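PDB 2QN0: neurotoxin from Clostridium botulinum, which probably acts as a zinc-dependent endopeptidase, the light chain of type C botulinum neurotoxin, cleaving SNARE proteins with dual substrate specificity. Local coordinates for residues A[90-95]-A[386-391]. Numbering follows the deposited sequence.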
loop_
_atom_site.group_PDB
_atom_site.type_symbol
_atom_site.label_atom_id
_atom_site.label_comp_id
_atom_site.label_asym_id
_atom_site.label_seq_id
_atom_site.Cartn_x
_atom_site.Cartn_y
_atom_site.Cartn_z
ATOM N N ILE A 90 -2.372 2.815 -12.629
ATOM C CA ILE A 90 -2.551 1.923 -11.489
ATOM C C ILE A 90 -3.054 0.559 -11.964
ATOM O O ILE A 90 -2.565 -0.483 -11.527
ATOM C CB ILE A 90 -3.555 2.512 -10.470
ATOM C CG1 ILE A 90 -2.989 3.800 -9.862
ATOM C CG2 ILE A 90 -3.845 1.490 -9.362
ATOM C CD1 ILE A 90 -1.676 3.609 -9.100
ATOM N N ILE A 91 -4.032 0.566 -12.864
ATOM C CA ILE A 91 -4.580 -0.678 -13.391
ATOM C C ILE A 91 -3.497 -1.500 -14.086
ATOM O O ILE A 91 -3.373 -2.706 -13.857
ATOM C CB ILE A 91 -5.737 -0.403 -14.397
ATOM C CG1 ILE A 91 -6.942 0.170 -13.652
ATOM C CG2 ILE A 91 -6.110 -1.684 -15.141
ATOM C CD1 ILE A 91 -7.424 -0.690 -12.500
ATOM N N LYS A 92 -2.706 -0.847 -14.931
ATOM C CA LYS A 92 -1.655 -1.556 -15.650
ATOM C C LYS A 92 -0.648 -2.162 -14.677
ATOM O O LYS A 92 -0.186 -3.287 -14.869
ATOM C CB LYS A 92 -0.938 -0.616 -16.625
ATOM C CG LYS A 92 0.074 -1.323 -17.519
ATOM C CD LYS A 92 0.599 -0.388 -18.600
ATOM C CE LYS A 92 1.505 -1.127 -19.575
ATOM N NZ LYS A 92 1.940 -0.232 -20.685
ATOM N N LEU A 93 -0.315 -1.421 -13.625
ATOM C CA LEU A 93 0.641 -1.928 -12.648
ATOM C C LEU A 93 0.087 -3.153 -11.922
ATOM O O LEU A 93 0.822 -4.103 -11.659
ATOM C CB LEU A 93 1.015 -0.822 -11.654
ATOM C CG LEU A 93 1.771 0.333 -12.321
ATOM C CD1 LEU A 93 2.014 1.440 -11.311
ATOM C CD2 LEU A 93 3.096 -0.175 -12.890
ATOM N N PHE A 94 -1.206 -3.147 -11.603
ATOM C CA PHE A 94 -1.781 -4.308 -10.934
ATOM C C PHE A 94 -1.724 -5.522 -11.853
ATOM O O PHE A 94 -1.506 -6.638 -11.396
ATOM C CB PHE A 94 -3.222 -4.044 -10.490
ATOM C CG PHE A 94 -3.332 -3.560 -9.067
ATOM C CD1 PHE A 94 -3.093 -2.229 -8.748
ATOM C CD2 PHE A 94 -3.632 -4.452 -8.040
ATOM C CE1 PHE A 94 -3.149 -1.789 -7.426
ATOM C CE2 PHE A 94 -3.690 -4.024 -6.715
ATOM C CZ PHE A 94 -3.447 -2.687 -6.407
ATOM N N LYS A 95 -1.916 -5.307 -13.152
ATOM C CA LYS A 95 -1.844 -6.419 -14.096
ATOM C C LYS A 95 -0.431 -7.009 -14.106
ATOM O O LYS A 95 -0.254 -8.226 -14.175
ATOM C CB LYS A 95 -2.223 -5.949 -15.505
ATOM C CG LYS A 95 -3.697 -5.592 -15.671
ATOM C CD LYS A 95 -3.958 -5.110 -17.097
ATOM C CE LYS A 95 -5.398 -4.693 -17.316
ATOM N NZ LYS A 95 -5.590 -4.213 -18.720
ATOM N N ASN A 386 6.439 7.389 -19.734
ATOM C CA ASN A 386 5.071 7.142 -20.174
ATOM C C ASN A 386 4.871 5.638 -20.092
ATOM O O ASN A 386 4.967 4.927 -21.094
ATOM C CB ASN A 386 4.887 7.630 -21.612
ATOM C CG ASN A 386 5.346 9.061 -21.796
ATOM O OD1 ASN A 386 5.016 9.939 -20.997
ATOM N ND2 ASN A 386 6.108 9.306 -22.856
ATOM N N ILE A 387 4.600 5.155 -18.882
ATOM C CA ILE A 387 4.434 3.727 -18.659
ATOM C C ILE A 387 3.212 3.086 -19.306
ATOM O O ILE A 387 3.095 1.861 -19.320
ATOM C CB ILE A 387 4.446 3.393 -17.148
ATOM C CG1 ILE A 387 3.326 4.140 -16.427
ATOM C CG2 ILE A 387 5.798 3.781 -16.548
ATOM C CD1 ILE A 387 3.211 3.767 -14.958
ATOM N N LEU A 388 2.305 3.895 -19.845
ATOM C CA LEU A 388 1.129 3.332 -20.510
ATOM C C LEU A 388 1.494 2.914 -21.937
ATOM O O LEU A 388 0.776 2.140 -22.574
ATOM C CB LEU A 388 -0.021 4.345 -20.537
ATOM C CG LEU A 388 -0.678 4.661 -19.187
ATOM C CD1 LEU A 388 -1.838 5.628 -19.383
ATOM C CD2 LEU A 388 -1.175 3.372 -18.552
ATOM N N ASP A 389 2.620 3.424 -22.428
ATOM C CA ASP A 389 3.103 3.112 -23.777
ATOM C C ASP A 389 3.832 1.770 -23.740
ATOM O O ASP A 389 4.908 1.668 -23.152
ATOM C CB ASP A 389 4.068 4.208 -24.242
ATOM C CG ASP A 389 4.497 4.048 -25.694
ATOM O OD1 ASP A 389 4.478 2.913 -26.220
ATOM O OD2 ASP A 389 4.876 5.068 -26.306
ATOM N N ASP A 390 3.262 0.744 -24.371
ATOM C CA ASP A 390 3.891 -0.575 -24.369
ATOM C C ASP A 390 5.279 -0.624 -25.000
ATOM O O ASP A 390 5.993 -1.613 -24.849
ATOM C CB ASP A 390 2.989 -1.615 -25.043
ATOM C CG ASP A 390 1.847 -2.064 -24.150
ATOM O OD1 ASP A 390 2.045 -2.137 -22.918
ATOM O OD2 ASP A 390 0.755 -2.360 -24.677
ATOM N N ASN A 391 5.659 0.428 -25.715
ATOM C CA ASN A 391 6.982 0.470 -26.328
ATOM C C ASN A 391 7.982 0.961 -25.288
ATOM O O ASN A 391 9.190 0.951 -25.516
ATOM C CB ASN A 391 7.001 1.420 -27.527
ATOM C CG ASN A 391 6.145 0.926 -28.676
ATOM O OD1 ASN A 391 6.275 -0.218 -29.112
ATOM N ND2 ASN A 391 5.268 1.789 -29.175
HETATM O O HOH W 1 -0.870 0.225 -21.735
#
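K92 NZ is gripped by backbone and side-chain oxygens of the 386-391 loop and by Y393 O just beyond it. It donates to I387 O at 2.8 Å, with a C=O...N angle of 143°. It also forms a salt bridge with D390 OD1 at 2.9 Å, reached from above the carboxylate plane, 45° out of it. L388 O, at 3.2 Å from NZ, is only a weak direct acceptor, but a water takes a hydrogen bond from NZ and donates one to L388 O at 2.7 Å. Five oxygens, the water's included, thus share three N-H groups. The lysine reaches this cluster of oxygens because CG is anti to the backbone N (chi1 -174°) and the chain beyond is extended; on the way its CD passes L388 CD2 at 4.2 Å. Apolar contact is slight: L93 CD2 meets I387 CD1 at 4.5 Å, while L93 also packs on helix 223-238, which carries the zinc ligands H229 and H233. The loop folds as a type I beta turn from N386 to D389, and D389, its last residue, opens an Asx turn, OD1 accepting from N391 N. Within the zinc protease domain, a lysine of helix 80-97 thus bridges to carbonyls and a carboxylate of the beta turn and Asx turn that follow strand 383-384.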